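Local structure of thyroid hormone-inducible hepatic protein (Mus musculus, 3ONT) at residues S37-V42 and P56-Y61; R21-V26 and S67-V72. The protein helps regulate lipogenesis, especially in the lactating mammary gland, and may do so by binding MID1IP1 and preventing its interaction with ACACA. All blocks are in the same frame, centred on the assembly; numbering follows the deposited sequence.

Overall arrangement
From the N terminus, helix 15-32 comes first and supplies residues 21-26 to contact 2. The chain then leaves the helix and reaches 37-42, the end of a 3-10 segment and a beta turn. After a loop, residues 56-61 meet residues 37-42 and start helix 58-73. Contact 1 therefore closes a short loop with 13 residues between its segments. Further along the same helix, residues 67-72 return to 21-26 and close the larger loop of contact 2, which encloses contact 1. The centres of the two contacts lie about 19 Å apart. Contact 1 ties the interhelical loop to the start of helix 58-73, and contact 2 pairs the two helices. Both touch the second subunit.

Contact 1: S37-V42 and P56-Y61; sequences SLLRDV and PDLYTY
The guanidinium of Arg40 lies on one face of the Tyr59 ring, displaced toward the rim. The two planes are 26° apart, and Arg40 CZ is 4.2 Å from the ring centroid. This is an off-centre cation-pi stack. The two side chains run alongside each other and point the same way.

Asp57 joins the segments with its carboxylate. Its CG sits between the backbone N and the carbonyl carbon (chi1 56°), which places Asp57 CG 3.7 Å from Asp41 N. Asp57 OD1 accepts from Asp41 N at 2.9 Å, and the donor approaches from above the carboxylate plane. Asp57 OD2 is gripped by Thr60 N and Thr60 OG1. One carboxylate thus holds the turn with one oxygen and the helix start with the other. Leu58 N donates to Val42 O at 2.9 Å.

Leu58 CD2 packs on Val42 CG1 at 3.6 Å and on Leu39 CD2 at 3.9 Å. Val140 of the second subunit also packs on Leu58, and Tyr144 of that subunit on Leu39.

Residues 39 to 42 form a type II beta turn. Asp57 is the N-cap of helix 58-73, with its capping bond to Thr60 N. The contact is a turn docked on a capped helix N terminus.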
loop_
_atom_site.group_PDB
_atom_site.type_symbol
_atom_site.label_atom_id
_atom_site.label_comp_id
_atom_site.label_asym_id
_atom_site.label_seq_id
_atom_site.Cartn_x
_atom_site.Cartn_y
_atom_site.Cartn_z
ATOM N N SER A 37 -14.735 12.661 24.543
ATOM C CA SER A 37 -15.956 13.470 24.321
ATOM C C SER A 37 -15.654 14.977 24.361
ATOM O O SER A 37 -16.411 15.761 23.821
ATOM C CB SER A 37 -17.030 13.124 25.337
ATOM O OG SER A 37 -16.502 13.353 26.626
ATOM N N LEU A 38 -14.542 15.368 24.980
ATOM C CA LEU A 38 -14.062 16.756 24.950
ATOM C C LEU A 38 -13.723 17.227 23.517
ATOM O O LEU A 38 -13.678 18.442 23.255
ATOM C CB LEU A 38 -12.839 16.938 25.873
ATOM C CG LEU A 38 -13.079 16.638 27.362
ATOM C CD1 LEU A 38 -11.855 17.018 28.171
ATOM C CD2 LEU A 38 -14.349 17.309 27.966
ATOM N N LEU A 39 -13.472 16.279 22.608
ATOM C CA LEU A 39 -13.202 16.600 21.200
ATOM C C LEU A 39 -14.472 16.915 20.413
ATOM O O LEU A 39 -14.400 17.517 19.341
ATOM C CB LEU A 39 -12.444 15.465 20.507
ATOM C CG LEU A 39 -11.055 15.063 21.016
ATOM C CD1 LEU A 39 -10.478 13.850 20.252
ATOM C CD2 LEU A 39 -10.065 16.232 20.933
ATOM N N ARG A 40 -15.637 16.521 20.914
ATOM C CA ARG A 40 -16.894 16.850 20.210
ATOM C C ARG A 40 -16.990 18.364 20.146
ATOM O O ARG A 40 -16.568 19.065 21.090
ATOM C CB ARG A 40 -18.106 16.351 20.972
ATOM C CG ARG A 40 -18.173 14.888 21.189
ATOM C CD ARG A 40 -19.163 14.285 20.272
ATOM N NE ARG A 40 -19.394 12.878 20.583
ATOM C CZ ARG A 40 -19.900 11.995 19.726
ATOM N NH1 ARG A 40 -20.214 12.363 18.495
ATOM N NH2 ARG A 40 -20.074 10.739 20.090
ATOM N N ASP A 41 -17.511 18.865 19.033
ATOM C CA ASP A 41 -17.774 20.300 18.863
ATOM C C ASP A 41 -16.542 21.181 18.696
ATOM O O ASP A 41 -16.650 22.403 18.805
ATOM C CB ASP A 41 -18.600 20.828 20.031
ATOM C CG ASP A 41 -19.941 20.152 20.141
ATOM O OD1 ASP A 41 -20.466 19.734 19.072
ATOM O OD2 ASP A 41 -20.462 20.053 21.289
ATOM N N VAL A 42 -15.371 20.574 18.493
ATOM C CA VAL A 42 -14.159 21.322 18.166
ATOM C C VAL A 42 -14.095 21.242 16.665
ATOM O O VAL A 42 -14.061 20.141 16.101
ATOM C CB VAL A 42 -12.883 20.715 18.783
ATOM C CG1 VAL A 42 -11.638 21.409 18.236
ATOM C CG2 VAL A 42 -12.917 20.806 20.302
ATOM N N PRO A 56 -19.276 16.947 10.611
ATOM C CA PRO A 56 -18.032 16.385 11.148
ATOM C C PRO A 56 -17.150 17.369 11.932
ATOM O O PRO A 56 -16.946 18.515 11.508
ATOM C CB PRO A 56 -17.299 15.950 9.889
ATOM C CG PRO A 56 -18.396 15.527 8.981
ATOM C CD PRO A 56 -19.550 16.444 9.252
ATOM N N ASP A 57 -16.629 16.900 13.064
ATOM C CA ASP A 57 -15.729 17.680 13.907
ATOM C C ASP A 57 -14.458 16.899 14.245
ATOM O O ASP A 57 -14.207 15.811 13.711
ATOM C CB ASP A 57 -16.444 18.096 15.196
ATOM C CG ASP A 57 -17.023 16.892 15.987
ATOM O OD1 ASP A 57 -17.938 17.111 16.822
ATOM O OD2 ASP A 57 -16.582 15.730 15.795
ATOM N N LEU A 58 -13.679 17.441 15.176
ATOM C CA LEU A 58 -12.449 16.813 15.632
ATOM C C LEU A 58 -12.660 15.400 16.173
ATOM O O LEU A 58 -11.812 14.534 15.978
ATOM C CB LEU A 58 -11.771 17.678 16.679
ATOM C CG LEU A 58 -10.288 17.380 16.847
ATOM C CD1 LEU A 58 -9.582 17.293 15.474
ATOM C CD2 LEU A 58 -9.626 18.424 17.743
ATOM N N TYR A 59 -13.778 15.142 16.846
ATOM C CA TYR A 59 -14.018 13.790 17.314
ATOM C C TYR A 59 -14.199 12.801 16.159
ATOM O O TYR A 59 -13.737 11.648 16.245
ATOM C CB TYR A 59 -15.184 13.729 18.301
ATOM C CG TYR A 59 -15.528 12.315 18.710
ATOM C CD1 TYR A 59 -14.833 11.675 19.735
ATOM C CD2 TYR A 59 -16.528 11.604 18.042
ATOM C CE1 TYR A 59 -15.137 10.377 20.093
ATOM C CE2 TYR A 59 -16.834 10.308 18.385
ATOM C CZ TYR A 59 -16.143 9.700 19.411
ATOM O OH TYR A 59 -16.460 8.405 19.750
ATOM N N THR A 60 -14.855 13.235 15.085
ATOM C CA THR A 60 -15.048 12.405 13.905
ATOM C C THR A 60 -13.691 12.081 13.284
ATOM O O THR A 60 -13.446 10.967 12.811
ATOM C CB THR A 60 -15.876 13.145 12.847
ATOM O OG1 THR A 60 -16.985 13.791 13.482
ATOM C CG2 THR A 60 -16.387 12.194 11.768
ATOM N N TYR A 61 -12.804 13.069 13.311
ATOM C CA TYR A 61 -11.506 12.947 12.719
ATOM C C TYR A 61 -10.625 11.994 13.519
ATOM O O TYR A 61 -9.999 11.074 12.969
ATOM C CB TYR A 61 -10.867 14.318 12.657
ATOM C CG TYR A 61 -9.665 14.347 11.784
ATOM C CD1 TYR A 61 -9.788 14.217 10.405
ATOM C CD2 TYR A 61 -8.396 14.489 12.328
ATOM C CE1 TYR A 61 -8.678 14.234 9.592
ATOM C CE2 TYR A 61 -7.268 14.500 11.514
ATOM C CZ TYR A 61 -7.422 14.372 10.158
ATOM O OH TYR A 61 -6.319 14.386 9.356
#

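Contact 2: R21-V26 and S67-V72; sequences RYSAVV and SICVEV
Tyr22 carries most of the apolar packing; its ring meets Ile68, Cys69 and Val72. Its CG is anti to the backbone N (chi1 178°), which carries CG, and the ring behind it, toward helix 58-73. Cys69 meets the ring at the edge, with Cys69 CA 3.7 Å from Tyr22 CE2. Ile68 CG2 approaches obliquely, 3.9 Å from Tyr22 CE2, and the two side chains cross at about a right angle. Val72 CG2 is also oblique, 4.1 Å from Tyr22 CD2. Val26 CG1 packs on Cys69 CB at 3.6 Å, and within its own helix Val26 CG2 sits over one face of the Tyr22 ring, toward its rim.

Sulfur contacts form a second group. Cys69 SG lies 5.5 Å from the Tyr22 centroid, in an oblique sulfur-aromatic contact. Cys69 SG is 3.8 Å from Val26 CG1 and 4.1 Å from Ser23 OG.

No hydrogen bond joins the two segments. The polar ends find partners just beyond 67-72: Tyr22 OH bonds to Leu65 O, and Ser23 OG to Asp73 OD1. An alanine in place of Tyr22 would probably leave a gap beside Ile68, Cys69 and Val72, and Leu65 O without its hydroxyl partner.

The axes of segments 21-26 and 67-72 approach to 9.7 Å, with 134° between their N-to-C directions. Phe119 of helix 115-147 packs on Ile68 and Val72. Thr134 of the second subunit packs on Tyr22, and Leu133 of that subunit on Ile68.

All six touching residues are buried. The chemistry implies a helix pair held mainly by apolar packing in the core of a helical bundle, with two buried hydroxyls satisfied by the partner helix.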
loop_
_atom_site.group_PDB
_atom_site.type_symbol
_atom_site.label_atom_id
_atom_site.label_comp_id
_atom_site.label_asym_id
_atom_site.label_seq_id
_atom_site.Cartn_x
_atom_site.Cartn_y
_atom_site.Cartn_z
ATOM N N ARG A 21 5.376 4.175 12.318
ATOM C CA ARG A 21 5.462 5.520 12.887
ATOM C C ARG A 21 4.028 6.037 13.102
ATOM O O ARG A 21 3.690 6.589 14.159
ATOM C CB ARG A 21 6.218 6.460 11.970
ATOM C CG ARG A 21 7.083 7.411 12.730
ATOM C CD ARG A 21 7.190 8.788 12.063
ATOM N NE ARG A 21 7.376 9.837 13.083
ATOM C CZ ARG A 21 7.107 11.135 12.909
ATOM N NH1 ARG A 21 6.639 11.578 11.744
ATOM N NH2 ARG A 21 7.302 11.996 13.911
ATOM N N TYR A 22 3.178 5.809 12.103
ATOM C CA TYR A 22 1.786 6.177 12.198
ATOM C C TYR A 22 1.115 5.460 13.357
ATOM O O TYR A 22 0.446 6.093 14.195
ATOM C CB TYR A 22 1.056 5.873 10.904
ATOM C CG TYR A 22 -0.409 6.195 10.987
ATOM C CD1 TYR A 22 -0.858 7.515 10.898
ATOM C CD2 TYR A 22 -1.348 5.189 11.153
ATOM C CE1 TYR A 22 -2.200 7.820 10.981
ATOM C CE2 TYR A 22 -2.694 5.487 11.219
ATOM C CZ TYR A 22 -3.108 6.806 11.138
ATOM O OH TYR A 22 -4.444 7.097 11.231
ATOM N N SER A 23 1.311 4.145 13.408
ATOM C CA SER A 23 0.735 3.326 14.456
ATOM C C SER A 23 1.211 3.765 15.840
ATOM O O SER A 23 0.448 3.703 16.811
ATOM C CB SER A 23 1.096 1.866 14.228
ATOM O OG SER A 23 0.524 1.052 15.231
ATOM N N ALA A 24 2.464 4.203 15.938
ATOM C CA ALA A 24 3.003 4.632 17.234
ATOM C C ALA A 24 2.371 5.964 17.622
ATOM O O ALA A 24 1.982 6.150 18.759
ATOM C CB ALA A 24 4.521 4.743 17.207
ATOM N N VAL A 25 2.239 6.876 16.667
ATOM C CA VAL A 25 1.674 8.178 16.965
ATOM C C VAL A 25 0.190 8.056 17.349
ATOM O O VAL A 25 -0.280 8.698 18.298
ATOM C CB VAL A 25 1.902 9.143 15.796
ATOM C CG1 VAL A 25 1.045 10.389 15.941
ATOM C CG2 VAL A 25 3.370 9.523 15.750
ATOM N N VAL A 26 -0.538 7.203 16.640
ATOM C CA VAL A 26 -1.941 7.046 16.943
ATOM C C VAL A 26 -2.126 6.362 18.296
ATOM O O VAL A 26 -3.011 6.759 19.060
ATOM C CB VAL A 26 -2.717 6.321 15.814
ATOM C CG1 VAL A 26 -4.134 5.956 16.274
ATOM C CG2 VAL A 26 -2.758 7.190 14.573
ATOM N N SER A 67 -9.437 4.504 13.120
ATOM C CA SER A 67 -9.999 3.472 12.275
ATOM C C SER A 67 -8.988 3.004 11.207
ATOM O O SER A 67 -8.874 1.811 10.907
ATOM C CB SER A 67 -11.281 3.992 11.665
ATOM O OG SER A 67 -11.813 3.027 10.809
ATOM N N ILE A 68 -8.244 3.952 10.656
ATOM C CA ILE A 68 -7.178 3.652 9.729
ATOM C C ILE A 68 -6.060 2.909 10.461
ATOM O O ILE A 68 -5.517 1.929 9.958
ATOM C CB ILE A 68 -6.661 4.936 9.100
ATOM C CG1 ILE A 68 -7.726 5.494 8.152
ATOM C CG2 ILE A 68 -5.320 4.698 8.413
ATOM C CD1 ILE A 68 -7.353 6.789 7.521
ATOM N N CYS A 69 -5.746 3.344 11.672
ATOM C CA CYS A 69 -4.743 2.654 12.465
ATOM C C CYS A 69 -5.080 1.184 12.714
ATOM O O CYS A 69 -4.189 0.339 12.736
ATOM C CB CYS A 69 -4.519 3.366 13.783
ATOM S SG CYS A 69 -3.177 2.649 14.704
ATOM N N VAL A 70 -6.357 0.871 12.907
ATOM C CA VAL A 70 -6.767 -0.531 13.104
ATOM C C VAL A 70 -6.423 -1.362 11.859
ATOM O O VAL A 70 -6.066 -2.538 11.957
ATOM C CB VAL A 70 -8.274 -0.659 13.485
ATOM C CG1 VAL A 70 -8.782 -2.085 13.310
ATOM C CG2 VAL A 70 -8.507 -0.178 14.913
ATOM N N GLU A 71 -6.506 -0.740 10.686
ATOM C CA GLU A 71 -6.184 -1.439 9.452
ATOM C C GLU A 71 -4.677 -1.552 9.212
ATOM O O GLU A 71 -4.198 -2.572 8.736
ATOM C CB GLU A 71 -6.938 -0.834 8.279
ATOM C CG GLU A 71 -8.331 -1.453 8.187
ATOM C CD GLU A 71 -9.304 -0.724 7.256
ATOM O OE1 GLU A 71 -9.060 0.459 6.869
ATOM O OE2 GLU A 71 -10.338 -1.360 6.914
ATOM N N VAL A 72 -3.939 -0.512 9.572
ATOM C CA VAL A 72 -2.500 -0.535 9.532
ATOM C C VAL A 72 -1.964 -1.617 10.462
ATOM O O VAL A 72 -0.984 -2.260 10.140
ATOM C CB VAL A 72 -1.927 0.836 9.924
ATOM C CG1 VAL A 72 -0.431 0.761 10.159
ATOM C CG2 VAL A 72 -2.269 1.890 8.869
#